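Local structure of L-lysine 6-monooxygenase involved in desferrioxamine biosynthesis (Erwinia amylovora CFBP1430, 5O8P) at residues Y9-N20 with L33-F44. The protein probably hydroxylates the terminal amine of cadaverine with FAD and NADPH, a step in building the siderophore desferrioxamine in the fire blight pathogen. Sequence-based numbering, arbitrary orientation.
Sequences YDFIGIGIGPFN and LNGVFLDQNPGF. With FAD (flavin-adenine dinucleotide), chain C.
L33 meets F11 at the edge of the ring, its CD1 methyl near CE1, and the next residue is tied to D10 by two hydrogen bonds. N34 N gives a nearly straight one to the anti lone pair of D10 OD2, while N34 O accepts from D10 N at 2.8 Å. G35, without a side chain, lays its CA over one face of the F11 ring. V36 sends CG1 to the other side of the sheet, 3.7 Å from the centroid of the Y9 ring and almost on its normal; this methyl sits between backbone N and carbonyl carbon (chi1 73°), where it also reaches I12 CG1. V36 O accepts from G13 N, and L38 N in turn bonds G13 O, the ladder of a parallel pair. F37 turns back to the F11 side and receives the edge of that ring on its face, an offset edge-to-face pair with planes at 75°; its CD1 lies 3.7 Å from CA of G13, which has no side chain on the face where F37 lies. L38 CD2 packs on I12 CG2, and L38 O closes the ladder with G15 N at 2.7 Å. Beyond the strand, the D39 carboxylate, trans to the backbone N (chi1 -168°), places OD1 2.9 Å from I16 N, which donates to it, while OD2 takes N41 N in an Asx turn. FAD O3B lies 2.7 Å from D39 OD1. F44 finally sets its ring edge against I16 O and the G17-P18 link. Here is the beta-alpha-beta dinucleotide-binding unit in miniature: G15 lies beside the FAD ribose and G17 beside the phosphate, where a CB on either would clash. Two backbone N-H groups on the carboxylate would fit an ionised D39, to which the ribose hydroxyl may donate.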
loop_
_atom_site.group_PDB
_atom_site.type_symbol
_atom_site.label_atom_id
_atom_site.label_comp_id
_atom_site.label_asym_id
_atom_site.label_seq_id
_atom_site.Cartn_x
_atom_site.Cartn_y
_atom_site.Cartn_z
ATOM N N TYR B 9 -35.467 -32.899 -18.434
ATOM C CA TYR B 9 -34.738 -31.630 -18.281
ATOM C C TYR B 9 -33.650 -31.524 -19.350
ATOM O O TYR B 9 -33.123 -32.549 -19.837
ATOM C CB TYR B 9 -34.146 -31.510 -16.871
ATOM C CG TYR B 9 -35.172 -31.199 -15.806
ATOM C CD1 TYR B 9 -35.551 -29.878 -15.539
ATOM C CD2 TYR B 9 -35.775 -32.225 -15.059
ATOM C CE1 TYR B 9 -36.488 -29.586 -14.561
ATOM C CE2 TYR B 9 -36.719 -31.940 -14.081
ATOM C CZ TYR B 9 -37.075 -30.622 -13.840
ATOM O OH TYR B 9 -37.993 -30.323 -12.864
ATOM N N ASP B 10 -33.300 -30.288 -19.712
ATOM C CA ASP B 10 -32.209 -30.044 -20.678
ATOM C C ASP B 10 -30.883 -30.403 -20.040
ATOM O O ASP B 10 -29.999 -30.981 -20.690
ATOM C CB ASP B 10 -32.198 -28.595 -21.172
ATOM C CG ASP B 10 -33.358 -28.282 -22.113
ATOM O OD1 ASP B 10 -33.561 -29.026 -23.106
ATOM O OD2 ASP B 10 -34.071 -27.277 -21.864
ATOM N N PHE B 11 -30.754 -30.028 -18.769
ATOM C CA PHE B 11 -29.675 -30.501 -17.924
ATOM C C PHE B 11 -30.101 -30.541 -16.459
ATOM O O PHE B 11 -31.003 -29.797 -16.044
ATOM C CB PHE B 11 -28.435 -29.614 -18.091
ATOM C CG PHE B 11 -28.541 -28.283 -17.404
ATOM C CD1 PHE B 11 -29.195 -27.227 -18.008
ATOM C CD2 PHE B 11 -27.991 -28.093 -16.146
ATOM C CE1 PHE B 11 -29.292 -25.990 -17.374
ATOM C CE2 PHE B 11 -28.094 -26.871 -15.500
ATOM C CZ PHE B 11 -28.739 -25.809 -16.116
ATOM N N ILE B 12 -29.440 -31.403 -15.687
ATOM C CA ILE B 12 -29.563 -31.408 -14.228
ATOM C C ILE B 12 -28.187 -31.172 -13.637
ATOM O O ILE B 12 -27.235 -31.866 -13.998
ATOM C CB ILE B 12 -30.083 -32.758 -13.679
ATOM C CG1 ILE B 12 -31.516 -33.005 -14.103
ATOM C CG2 ILE B 12 -30.034 -32.787 -12.152
ATOM C CD1 ILE B 12 -31.914 -34.455 -13.943
ATOM N N GLY B 13 -28.096 -30.212 -12.726
ATOM C CA GLY B 13 -26.873 -29.990 -11.963
ATOM C C GLY B 13 -26.997 -30.757 -10.668
ATOM O O GLY B 13 -28.010 -30.642 -9.975
ATOM N N ILE B 14 -25.986 -31.558 -10.343
ATOM C CA ILE B 14 -25.958 -32.307 -9.084
ATOM C C ILE B 14 -24.883 -31.704 -8.195
ATOM O O ILE B 14 -23.714 -31.802 -8.500
ATOM C CB ILE B 14 -25.647 -33.787 -9.328
ATOM C CG1 ILE B 14 -26.714 -34.404 -10.224
ATOM C CG2 ILE B 14 -25.513 -34.538 -8.006
ATOM C CD1 ILE B 14 -26.382 -35.816 -10.676
ATOM N N GLY B 15 -25.298 -31.102 -7.094
ATOM C CA GLY B 15 -24.428 -30.357 -6.190
ATOM C C GLY B 15 -24.628 -28.878 -6.415
ATOM O O GLY B 15 -24.682 -28.456 -7.551
ATOM N N ILE B 16 -24.785 -28.102 -5.347
ATOM C CA ILE B 16 -24.929 -26.654 -5.436
ATOM C C ILE B 16 -23.866 -26.002 -4.549
ATOM O O ILE B 16 -24.131 -25.469 -3.444
ATOM C CB ILE B 16 -26.350 -26.170 -5.076
ATOM C CG1 ILE B 16 -27.391 -26.875 -5.940
ATOM C CG2 ILE B 16 -26.482 -24.665 -5.300
ATOM C CD1 ILE B 16 -28.805 -26.717 -5.413
ATOM N N GLY B 17 -22.641 -26.079 -5.047
ATOM C CA GLY B 17 -21.547 -25.278 -4.521
ATOM C C GLY B 17 -21.578 -23.954 -5.231
ATOM O O GLY B 17 -22.507 -23.705 -5.992
ATOM N N PRO B 18 -20.569 -23.097 -5.004
ATOM C CA PRO B 18 -20.549 -21.803 -5.696
ATOM C C PRO B 18 -20.482 -21.922 -7.209
ATOM O O PRO B 18 -21.014 -21.046 -7.903
ATOM C CB PRO B 18 -19.289 -21.118 -5.156
ATOM C CG PRO B 18 -18.882 -21.904 -3.953
ATOM C CD PRO B 18 -19.369 -23.297 -4.175
ATOM N N PHE B 19 -19.873 -22.995 -7.710
ATOM C CA PHE B 19 -19.841 -23.225 -9.158
ATOM C C PHE B 19 -21.218 -23.520 -9.781
ATOM O O PHE B 19 -21.629 -22.803 -10.690
ATOM C CB PHE B 19 -18.820 -24.313 -9.523
ATOM C CG PHE B 19 -17.429 -23.987 -9.091
ATOM C CD1 PHE B 19 -16.881 -22.712 -9.314
ATOM C CD2 PHE B 19 -16.640 -24.935 -8.493
ATOM C CE1 PHE B 19 -15.604 -22.399 -8.918
ATOM C CE2 PHE B 19 -15.343 -24.618 -8.103
ATOM C CZ PHE B 19 -14.846 -23.350 -8.300
ATOM N N ASN B 20 -21.936 -24.536 -9.300
ATOM C CA ASN B 20 -23.292 -24.803 -9.822
ATOM C C ASN B 20 -24.298 -23.737 -9.433
ATOM O O ASN B 20 -25.253 -23.527 -10.164
ATOM C CB ASN B 20 -23.825 -26.177 -9.424
ATOM C CG ASN B 20 -23.455 -27.277 -10.407
ATOM O OD1 ASN B 20 -22.871 -27.022 -11.443
ATOM N ND2 ASN B 20 -23.794 -28.511 -10.076
ATOM N N LEU B 33 -34.389 -22.967 -21.895
ATOM C CA LEU B 33 -33.488 -23.780 -21.108
ATOM C C LEU B 33 -34.203 -24.170 -19.836
ATOM O O LEU B 33 -34.479 -23.319 -19.004
ATOM C CB LEU B 33 -32.213 -23.000 -20.790
ATOM C CG LEU B 33 -31.108 -23.797 -20.117
ATOM C CD1 LEU B 33 -30.693 -25.014 -20.932
ATOM C CD2 LEU B 33 -29.919 -22.874 -19.906
ATOM N N ASN B 34 -34.533 -25.449 -19.716
ATOM C CA ASN B 34 -35.153 -26.003 -18.513
ATOM C C ASN B 34 -34.110 -26.834 -17.802
ATOM O O ASN B 34 -33.749 -27.933 -18.248
ATOM C CB ASN B 34 -36.386 -26.828 -18.874
ATOM C CG ASN B 34 -37.492 -25.977 -19.456
ATOM O OD1 ASN B 34 -38.300 -26.456 -20.244
ATOM N ND2 ASN B 34 -37.527 -24.703 -19.083
ATOM N N GLY B 35 -33.593 -26.258 -16.715
ATOM C CA GLY B 35 -32.562 -26.880 -15.904
ATOM C C GLY B 35 -32.963 -26.881 -14.441
ATOM O O GLY B 35 -33.757 -26.059 -13.998
ATOM N N VAL B 36 -32.424 -27.833 -13.706
ATOM C CA VAL B 36 -32.703 -27.941 -12.295
ATOM C C VAL B 36 -31.440 -28.408 -11.570
ATOM O O VAL B 36 -30.594 -29.105 -12.150
ATOM C CB VAL B 36 -33.902 -28.886 -12.053
ATOM C CG1 VAL B 36 -33.526 -30.337 -12.288
ATOM C CG2 VAL B 36 -34.491 -28.705 -10.669
ATOM N N PHE B 37 -31.328 -28.008 -10.307
ATOM C CA PHE B 37 -30.151 -28.265 -9.516
ATOM C C PHE B 37 -30.531 -28.949 -8.223
ATOM O O PHE B 37 -31.392 -28.465 -7.504
ATOM C CB PHE B 37 -29.458 -26.945 -9.207
ATOM C CG PHE B 37 -28.865 -26.286 -10.409
ATOM C CD1 PHE B 37 -27.565 -26.571 -10.804
ATOM C CD2 PHE B 37 -29.624 -25.409 -11.182
ATOM C CE1 PHE B 37 -27.022 -25.970 -11.923
ATOM C CE2 PHE B 37 -29.089 -24.814 -12.315
ATOM C CZ PHE B 37 -27.785 -25.081 -12.669
ATOM N N LEU B 38 -29.851 -30.051 -7.921
ATOM C CA LEU B 38 -30.144 -30.905 -6.775
ATOM C C LEU B 38 -28.998 -30.869 -5.776
ATOM O O LEU B 38 -27.872 -31.114 -6.161
ATOM C CB LEU B 38 -30.300 -32.349 -7.260
ATOM C CG LEU B 38 -31.591 -32.818 -7.929
ATOM C CD1 LEU B 38 -32.370 -31.711 -8.612
ATOM C CD2 LEU B 38 -31.293 -33.965 -8.887
ATOM N N ASP B 39 -29.282 -30.610 -4.502
ATOM C CA ASP B 39 -28.267 -30.668 -3.434
ATOM C C ASP B 39 -28.854 -31.332 -2.181
ATOM O O ASP B 39 -30.039 -31.175 -1.900
ATOM C CB ASP B 39 -27.772 -29.257 -3.104
ATOM C CG ASP B 39 -26.522 -29.247 -2.220
ATOM O OD1 ASP B 39 -25.402 -29.293 -2.767
ATOM O OD2 ASP B 39 -26.653 -29.187 -0.981
ATOM N N GLN B 40 -28.021 -32.060 -1.436
ATOM C CA GLN B 40 -28.486 -32.835 -0.284
ATOM C C GLN B 40 -28.669 -32.027 1.005
ATOM O O GLN B 40 -29.445 -32.422 1.880
ATOM C CB GLN B 40 -27.583 -34.038 -0.043
ATOM C CG GLN B 40 -26.223 -33.743 0.525
ATOM C CD GLN B 40 -25.301 -34.936 0.390
ATOM O OE1 GLN B 40 -25.648 -36.085 0.730
ATOM N NE2 GLN B 40 -24.121 -34.674 -0.114
ATOM N N ASN B 41 -27.968 -30.907 1.115
ATOM C CA ASN B 41 -28.064 -30.033 2.291
ATOM C C ASN B 41 -29.365 -29.240 2.241
ATOM O O ASN B 41 -30.003 -29.179 1.185
ATOM C CB ASN B 41 -26.861 -29.087 2.359
ATOM C CG ASN B 41 -25.558 -29.834 2.453
ATOM O OD1 ASN B 41 -24.661 -29.622 1.654
ATOM N ND2 ASN B 41 -25.457 -30.731 3.424
ATOM N N PRO B 42 -29.783 -28.663 3.387
ATOM C CA PRO B 42 -31.031 -27.888 3.431
ATOM C C PRO B 42 -30.949 -26.475 2.843
ATOM O O PRO B 42 -31.974 -25.872 2.540
ATOM C CB PRO B 42 -31.348 -27.836 4.923
ATOM C CG PRO B 42 -30.026 -27.925 5.592
ATOM C CD PRO B 42 -29.212 -28.842 4.735
ATOM N N GLY B 43 -29.740 -25.953 2.694
ATOM C CA GLY B 43 -29.536 -24.674 2.039
ATOM C C GLY B 43 -28.081 -24.507 1.690
ATOM O O GLY B 43 -27.250 -25.394 1.955
ATOM N N PHE B 44 -27.765 -23.367 1.089
ATOM C CA PHE B 44 -26.382 -23.053 0.786
ATOM C C PHE B 44 -25.721 -22.627 2.084
ATOM O O PHE B 44 -26.255 -21.795 2.825
ATOM C CB PHE B 44 -26.277 -21.935 -0.235
ATOM C CG PHE B 44 -24.893 -21.725 -0.748
ATOM C CD1 PHE B 44 -24.441 -22.439 -1.857
ATOM C CD2 PHE B 44 -24.038 -20.822 -0.134
ATOM C CE1 PHE B 44 -23.165 -22.236 -2.367
ATOM C CE2 PHE B 44 -22.763 -20.622 -0.614
ATOM C CZ PHE B 44 -22.321 -21.322 -1.748
HETATM P PA FAD C . -18.864 -27.326 -2.668
HETATM O O1A FAD C . -19.079 -26.459 -1.441
HETATM O O2A FAD C . -18.012 -28.567 -2.556
HETATM O O5B FAD C . -20.346 -27.719 -3.176
HETATM C C5B FAD C . -20.774 -29.068 -3.332
HETATM C C4B FAD C . -22.223 -29.288 -2.912
HETATM O O4B FAD C . -22.703 -30.511 -3.491
HETATM C C3B FAD C . -22.380 -29.437 -1.402
HETATM O O3B FAD C . -23.468 -28.610 -0.967
HETATM C C2B FAD C . -22.614 -30.931 -1.185
HETATM O O2B FAD C . -23.446 -31.238 -0.062
HETATM C C1B FAD C . -23.296 -31.337 -2.478
HETATM N N9A FAD C . -23.262 -32.787 -2.812
HETATM C C8A FAD C . -22.206 -33.625 -2.852
HETATM N N7A FAD C . -22.606 -34.877 -3.209
HETATM C C5A FAD C . -23.942 -34.847 -3.405
HETATM C C6A FAD C . -25.014 -35.805 -3.792
HETATM N N6A FAD C . -24.731 -37.104 -4.054
HETATM N N1A FAD C . -26.288 -35.340 -3.879
HETATM C C2A FAD C . -26.600 -34.052 -3.622
HETATM N N3A FAD C . -25.680 -33.137 -3.259
HETATM C C4A FAD C . -24.365 -33.463 -3.141
HETATM N N1 FAD C . -11.552 -20.264 -4.063
HETATM C C2 FAD C . -11.485 -18.977 -4.493
HETATM O O2 FAD C . -11.400 -18.771 -5.725
HETATM N N3 FAD C . -11.516 -17.927 -3.642
HETATM C C4 FAD C . -11.608 -18.093 -2.310
HETATM O O4 FAD C . -11.629 -17.109 -1.546
HETATM C C4X FAD C . -11.686 -19.469 -1.759
HETATM N N5 FAD C . -11.783 -19.703 -0.432
HETATM C C5X FAD C . -11.848 -20.972 0.038
HETATM C C6 FAD C . -11.945 -21.152 1.415
HETATM C C7 FAD C . -12.018 -22.427 1.973
HETATM C C7M FAD C . -12.120 -22.596 3.469
HETATM C C8 FAD C . -11.992 -23.614 1.070
HETATM C C8M FAD C . -12.069 -25.002 1.647
HETATM C C9 FAD C . -11.891 -23.444 -0.311
HETATM C C9A FAD C . -11.818 -22.163 -0.888
HETATM N N10 FAD C . -11.719 -21.937 -2.303
HETATM C C10 FAD C . -11.647 -20.586 -2.747
HETATM C "C1'" FAD C . -11.689 -23.024 -3.319
HETATM C "C2'" FAD C . -13.088 -23.334 -3.901
HETATM O "O2'" FAD C . -13.767 -22.112 -4.258
HETATM C "C3'" FAD C . -13.984 -24.166 -2.964
HETATM O "O3'" FAD C . -13.374 -25.435 -2.683
HETATM C "C4'" FAD C . -15.390 -24.415 -3.526
HETATM O "O4'" FAD C . -16.305 -24.627 -2.445
HETATM C "C5'" FAD C . -15.449 -25.620 -4.461
HETATM O "O5'" FAD C . -16.577 -25.483 -5.328
HETATM P P FAD C . -17.741 -26.582 -5.330
HETATM O O1P FAD C . -18.818 -26.121 -6.290
HETATM O O2P FAD C . -17.016 -27.875 -5.575
HETATM O O3P FAD C . -18.239 -26.335 -3.799
#